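Local coordinates for protein beta-glucoside kinase (Listeria monocytogenes, PDB 4HTL) that phosphorylates cellobiose at the expense of ATP to give cellobiose-6'-phosphate, and may also regulate transcription of the cellobiose phosphotransferase operon, at residues T178-L190 / V213-I225. Numbering follows the deposited sequence.
Sequences TTMLVLRRQYAEL and VSERLITEFYTGI
Leu183 CD1 sits over the centre of one Phe221 ring face in a CH-pi contact, 3.9 Å from the centroid, while Ile225 CD1 covers the opposite face nearer the rim. Thr179 N meets the ring edge in plane and has no polar partner, and the selenium of selenomethionine Met180 adds an oblique Met-aromatic contact, 4.0 Å from Phe221 CZ. This cluster lies between two helices, 180-190 and 213-225, that cross roughly antiparallel (152°, axes 10.5 Å apart) in the C-terminal lobe of an actin-like ROK kinase; Ile131 packs on Phe221. With CG anti to the backbone N (chi1 176°), Phe221 swings its ring toward the start of helix 180-190, which Thr179 OG1 caps by accepting from Val182 N.

Leu217, pointing across, sets CB 3.8 Å from Leu183 CD2 and forks its methyls: CD1 at the Tyr187 ring edge, CD2 against Gln186 CB. A water donates to Gln186 OE1 and Leu217 O, linking the helices. Ser214 OG approaches Tyr187 CE1 but hydrogen-bonds to Asp211. Gly224 has no side chain, consistent with Thr178 lying close, OG1 3.8 Å from Gly224 CA and CG2 against Phe221 O. Thr178 OG1 holds a water at 2.7 Å, which donates to Glu220 O.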
loop_
_atom_site.group_PDB
_atom_site.type_symbol
_atom_site.label_atom_id
_atom_site.label_comp_id
_atom_site.label_asym_id
_atom_site.label_seq_id
_atom_site.Cartn_x
_atom_site.Cartn_y
_atom_site.Cartn_z
ATOM N N THR A 178 0.484 8.527 -16.873
ATOM C CA THR A 178 1.376 7.414 -17.130
ATOM C C THR A 178 0.649 6.164 -17.664
ATOM O O THR A 178 0.504 5.156 -16.960
ATOM C CB THR A 178 2.209 7.114 -15.881
ATOM O OG1 THR A 178 2.728 8.344 -15.337
ATOM C CG2 THR A 178 3.318 6.114 -16.120
ATOM N N THR A 179 0.148 6.256 -18.900
ATOM C CA THR A 179 -0.606 5.164 -19.527
ATOM C C THR A 179 -0.308 5.172 -21.004
ATOM O O THR A 179 0.197 6.180 -21.561
ATOM C CB THR A 179 -2.148 5.283 -19.341
ATOM O OG1 THR A 179 -2.658 6.359 -20.125
ATOM C CG2 THR A 179 -2.535 5.523 -17.832
HETATM N N MSE A 180 -0.649 4.069 -21.663
HETATM C CA MSE A 180 -0.506 3.991 -23.124
HETATM C C MSE A 180 -1.384 5.050 -23.847
HETATM O O MSE A 180 -0.976 5.617 -24.876
HETATM C CB MSE A 180 -0.846 2.602 -23.594
HETATM C CG MSE A 180 0.100 1.500 -22.994
HETATM SE SE MSE A 180 1.984 1.558 -23.528
HETATM C CE MSE A 180 1.708 0.763 -25.265
ATOM N N LEU A 181 -2.577 5.311 -23.302
ATOM C CA LEU A 181 -3.451 6.370 -23.800
ATOM C C LEU A 181 -2.819 7.754 -23.675
ATOM O O LEU A 181 -2.846 8.534 -24.631
ATOM C CB LEU A 181 -4.810 6.355 -23.116
ATOM C CG LEU A 181 -5.825 7.447 -23.532
ATOM C CD1 LEU A 181 -6.084 7.512 -25.057
ATOM C CD2 LEU A 181 -7.122 7.252 -22.723
ATOM N N VAL A 182 -2.214 8.051 -22.521
ATOM C CA VAL A 182 -1.576 9.334 -22.317
ATOM C C VAL A 182 -0.437 9.487 -23.342
ATOM O O VAL A 182 -0.248 10.577 -23.896
ATOM C CB VAL A 182 -1.070 9.494 -20.854
ATOM C CG1 VAL A 182 -0.093 10.666 -20.759
ATOM C CG2 VAL A 182 -2.257 9.631 -19.928
ATOM N N LEU A 183 0.342 8.420 -23.573
ATOM C CA LEU A 183 1.398 8.487 -24.565
ATOM C C LEU A 183 0.896 8.900 -25.931
ATOM O O LEU A 183 1.492 9.795 -26.577
ATOM C CB LEU A 183 2.134 7.154 -24.687
ATOM C CG LEU A 183 3.227 6.829 -23.677
ATOM C CD1 LEU A 183 3.675 5.372 -23.898
ATOM C CD2 LEU A 183 4.432 7.794 -23.781
ATOM N N ARG A 184 -0.200 8.297 -26.353
ATOM C CA ARG A 184 -0.805 8.629 -27.654
ATOM C C ARG A 184 -1.323 10.071 -27.666
ATOM O O ARG A 184 -1.103 10.805 -28.631
ATOM C CB ARG A 184 -1.903 7.629 -28.021
ATOM C CG ARG A 184 -1.354 6.222 -28.244
ATOM C CD ARG A 184 -2.475 5.212 -28.394
ATOM N NE ARG A 184 -3.377 5.667 -29.450
ATOM C CZ ARG A 184 -4.657 6.005 -29.303
ATOM N NH1 ARG A 184 -5.296 5.852 -28.145
ATOM N NH2 ARG A 184 -5.336 6.438 -30.367
ATOM N N ARG A 185 -1.976 10.483 -26.581
ATOM C CA ARG A 185 -2.443 11.870 -26.438
ATOM C C ARG A 185 -1.301 12.863 -26.519
ATOM O O ARG A 185 -1.399 13.867 -27.213
ATOM C CB ARG A 185 -3.190 12.051 -25.139
ATOM C CG ARG A 185 -4.555 11.408 -25.197
ATOM C CD ARG A 185 -5.415 11.680 -23.962
ATOM N NE ARG A 185 -5.398 13.095 -23.569
ATOM C CZ ARG A 185 -5.080 13.542 -22.352
ATOM N NH1 ARG A 185 -4.780 12.690 -21.366
ATOM N NH2 ARG A 185 -5.070 14.853 -22.100
ATOM N N GLN A 186 -0.208 12.590 -25.809
ATOM C CA GLN A 186 0.921 13.468 -25.850
ATOM C C GLN A 186 1.534 13.538 -27.247
ATOM O O GLN A 186 1.903 14.611 -27.718
ATOM C CB GLN A 186 1.995 13.012 -24.867
ATOM C CG GLN A 186 1.593 13.151 -23.413
ATOM C CD GLN A 186 2.496 12.418 -22.419
ATOM O OE1 GLN A 186 3.250 11.514 -22.799
ATOM N NE2 GLN A 186 2.415 12.809 -21.116
ATOM N N TYR A 187 1.700 12.382 -27.882
ATOM C CA TYR A 187 2.226 12.351 -29.244
ATOM C C TYR A 187 1.367 13.139 -30.216
ATOM O O TYR A 187 1.906 13.886 -31.061
ATOM C CB TYR A 187 2.402 10.915 -29.716
ATOM C CG TYR A 187 3.357 10.812 -30.908
ATOM C CD1 TYR A 187 4.718 11.071 -30.757
ATOM C CD2 TYR A 187 2.895 10.435 -32.163
ATOM C CE1 TYR A 187 5.582 10.998 -31.824
ATOM C CE2 TYR A 187 3.759 10.335 -33.232
ATOM C CZ TYR A 187 5.106 10.625 -33.053
ATOM O OH TYR A 187 5.970 10.519 -34.104
ATOM N N ALA A 188 0.044 13.012 -30.101
ATOM C CA ALA A 188 -0.866 13.839 -30.906
ATOM C C ALA A 188 -0.619 15.342 -30.693
ATOM O O ALA A 188 -0.497 16.117 -31.662
ATOM C CB ALA A 188 -2.306 13.484 -30.583
ATOM N N GLU A 189 -0.499 15.759 -29.435
ATOM C CA GLU A 189 -0.220 17.178 -29.113
ATOM C C GLU A 189 1.100 17.662 -29.667
ATOM O O GLU A 189 1.211 18.797 -30.160
ATOM C CB GLU A 189 -0.181 17.398 -27.597
ATOM C CG GLU A 189 -1.532 17.297 -26.935
ATOM C CD GLU A 189 -1.539 17.732 -25.485
ATOM O OE1 GLU A 189 -0.456 18.069 -24.933
ATOM O OE2 GLU A 189 -2.638 17.714 -24.885
ATOM N N LEU A 190 2.122 16.827 -29.552
ATOM C CA LEU A 190 3.462 17.238 -29.976
ATOM C C LEU A 190 3.604 17.276 -31.484
ATOM O O LEU A 190 4.310 18.149 -31.987
ATOM C CB LEU A 190 4.569 16.392 -29.329
ATOM C CG LEU A 190 5.139 16.823 -27.961
ATOM C CD1 LEU A 190 5.985 18.085 -28.085
ATOM C CD2 LEU A 190 4.058 16.999 -26.933
ATOM N N VAL A 213 11.427 13.630 -29.806
ATOM C CA VAL A 213 10.088 13.827 -29.216
ATOM C C VAL A 213 9.661 12.524 -28.571
ATOM O O VAL A 213 9.208 12.513 -27.418
ATOM C CB VAL A 213 9.054 14.336 -30.250
ATOM C CG1 VAL A 213 7.615 13.998 -29.836
ATOM C CG2 VAL A 213 9.208 15.873 -30.522
ATOM N N SER A 214 9.820 11.416 -29.306
ATOM C CA SER A 214 9.476 10.110 -28.806
ATOM C C SER A 214 10.308 9.698 -27.601
ATOM O O SER A 214 9.773 9.101 -26.640
ATOM C CB SER A 214 9.590 9.099 -29.920
ATOM O OG SER A 214 8.715 9.459 -31.008
ATOM N N GLU A 215 11.611 9.961 -27.672
ATOM C CA GLU A 215 12.484 9.728 -26.547
ATOM C C GLU A 215 11.960 10.367 -25.280
ATOM O O GLU A 215 11.933 9.724 -24.217
ATOM C CB GLU A 215 13.922 10.124 -26.817
ATOM C CG GLU A 215 14.606 9.174 -27.767
ATOM C CD GLU A 215 15.986 9.632 -28.218
ATOM O OE1 GLU A 215 16.314 10.839 -28.099
ATOM O OE2 GLU A 215 16.760 8.765 -28.683
ATOM N N ARG A 216 11.545 11.626 -25.357
ATOM C CA ARG A 216 11.075 12.285 -24.160
ATOM C C ARG A 216 9.807 11.617 -23.653
ATOM O O ARG A 216 9.649 11.390 -22.454
ATOM C CB ARG A 216 10.870 13.797 -24.394
ATOM C CG ARG A 216 10.421 14.536 -23.131
ATOM C CD ARG A 216 10.364 16.053 -23.332
ATOM N NE ARG A 216 9.882 16.665 -22.116
ATOM C CZ ARG A 216 10.597 16.830 -21.001
ATOM N NH1 ARG A 216 11.891 16.545 -20.955
ATOM N NH2 ARG A 216 10.018 17.334 -19.922
ATOM N N LEU A 217 8.888 11.317 -24.551
ATOM C CA LEU A 217 7.620 10.715 -24.119
ATOM C C LEU A 217 7.841 9.386 -23.398
ATOM O O LEU A 217 7.271 9.119 -22.309
ATOM C CB LEU A 217 6.664 10.536 -25.291
ATOM C CG LEU A 217 6.168 11.718 -26.053
ATOM C CD1 LEU A 217 4.992 11.270 -26.966
ATOM C CD2 LEU A 217 5.898 12.957 -25.221
ATOM N N ILE A 218 8.701 8.560 -23.964
ATOM C CA ILE A 218 8.948 7.242 -23.408
ATOM C C ILE A 218 9.714 7.336 -22.093
ATOM O O ILE A 218 9.382 6.637 -21.108
ATOM C CB ILE A 218 9.664 6.278 -24.424
ATOM C CG1 ILE A 218 8.736 6.031 -25.661
ATOM C CG2 ILE A 218 10.088 4.981 -23.704
ATOM C CD1 ILE A 218 7.343 5.499 -25.355
ATOM N N THR A 219 10.692 8.227 -22.069
ATOM C CA THR A 219 11.473 8.467 -20.848
ATOM C C THR A 219 10.577 8.907 -19.678
ATOM O O THR A 219 10.697 8.388 -18.555
ATOM C CB THR A 219 12.637 9.432 -21.087
ATOM O OG1 THR A 219 13.480 8.908 -22.124
ATOM C CG2 THR A 219 13.489 9.637 -19.811
ATOM N N GLU A 220 9.678 9.840 -19.960
ATOM C CA GLU A 220 8.754 10.346 -18.936
ATOM C C GLU A 220 7.785 9.250 -18.479
ATOM O O GLU A 220 7.472 9.168 -17.310
ATOM C CB GLU A 220 8.009 11.578 -19.402
ATOM C CG GLU A 220 8.954 12.739 -19.666
ATOM C CD GLU A 220 9.478 13.391 -18.400
ATOM O OE1 GLU A 220 8.639 13.812 -17.612
ATOM O OE2 GLU A 220 10.700 13.499 -18.201
ATOM N N PHE A 221 7.279 8.454 -19.427
ATOM C CA PHE A 221 6.434 7.299 -19.127
ATOM C C PHE A 221 7.148 6.355 -18.158
ATOM O O PHE A 221 6.605 5.954 -17.116
ATOM C CB PHE A 221 6.054 6.631 -20.465
ATOM C CG PHE A 221 5.247 5.353 -20.338
ATOM C CD1 PHE A 221 3.930 5.358 -19.896
ATOM C CD2 PHE A 221 5.762 4.178 -20.807
ATOM C CE1 PHE A 221 3.188 4.200 -19.845
ATOM C CE2 PHE A 221 5.029 3.011 -20.781
ATOM C CZ PHE A 221 3.729 3.018 -20.297
ATOM N N TYR A 222 8.388 5.994 -18.467
ATOM C CA TYR A 222 9.104 5.061 -17.613
ATOM C C TYR A 222 9.390 5.663 -16.242
ATOM O O TYR A 222 9.303 4.976 -15.215
ATOM C CB TYR A 222 10.391 4.589 -18.285
ATOM C CG TYR A 222 10.169 3.570 -19.395
ATOM C CD1 TYR A 222 9.219 2.576 -19.277
ATOM C CD2 TYR A 222 11.022 3.478 -20.460
ATOM C CE1 TYR A 222 9.020 1.624 -20.252
ATOM C CE2 TYR A 222 10.853 2.486 -21.439
ATOM C CZ TYR A 222 9.852 1.589 -21.340
ATOM O OH TYR A 222 9.731 0.639 -22.328
ATOM N N THR A 223 9.636 6.959 -16.198
ATOM C CA THR A 223 9.844 7.627 -14.896
ATOM C C THR A 223 8.571 7.551 -14.035
ATOM O O THR A 223 8.646 7.276 -12.870
ATOM C CB THR A 223 10.300 9.094 -15.069
ATOM O OG1 THR A 223 11.613 9.113 -15.669
ATOM C CG2 THR A 223 10.305 9.882 -13.695
ATOM N N GLY A 224 7.405 7.745 -14.639
ATOM C CA GLY A 224 6.186 7.626 -13.934
ATOM C C GLY A 224 5.980 6.221 -13.420
ATOM O O GLY A 224 5.563 6.023 -12.286
ATOM N N ILE A 225 6.257 5.216 -14.258
ATOM C CA ILE A 225 6.132 3.824 -13.800
ATOM C C ILE A 225 7.091 3.540 -12.606
ATOM O O ILE A 225 6.682 2.946 -11.591
ATOM C CB ILE A 225 6.373 2.802 -14.902
ATOM C CG1 ILE A 225 5.302 2.959 -15.989
ATOM C CG2 ILE A 225 6.320 1.361 -14.340
ATOM C CD1 ILE A 225 5.590 2.209 -17.282
HETATM O O HOH W 1 4.772 9.809 -16.345
HETATM O O HOH W 2 4.940 10.223 -21.221
#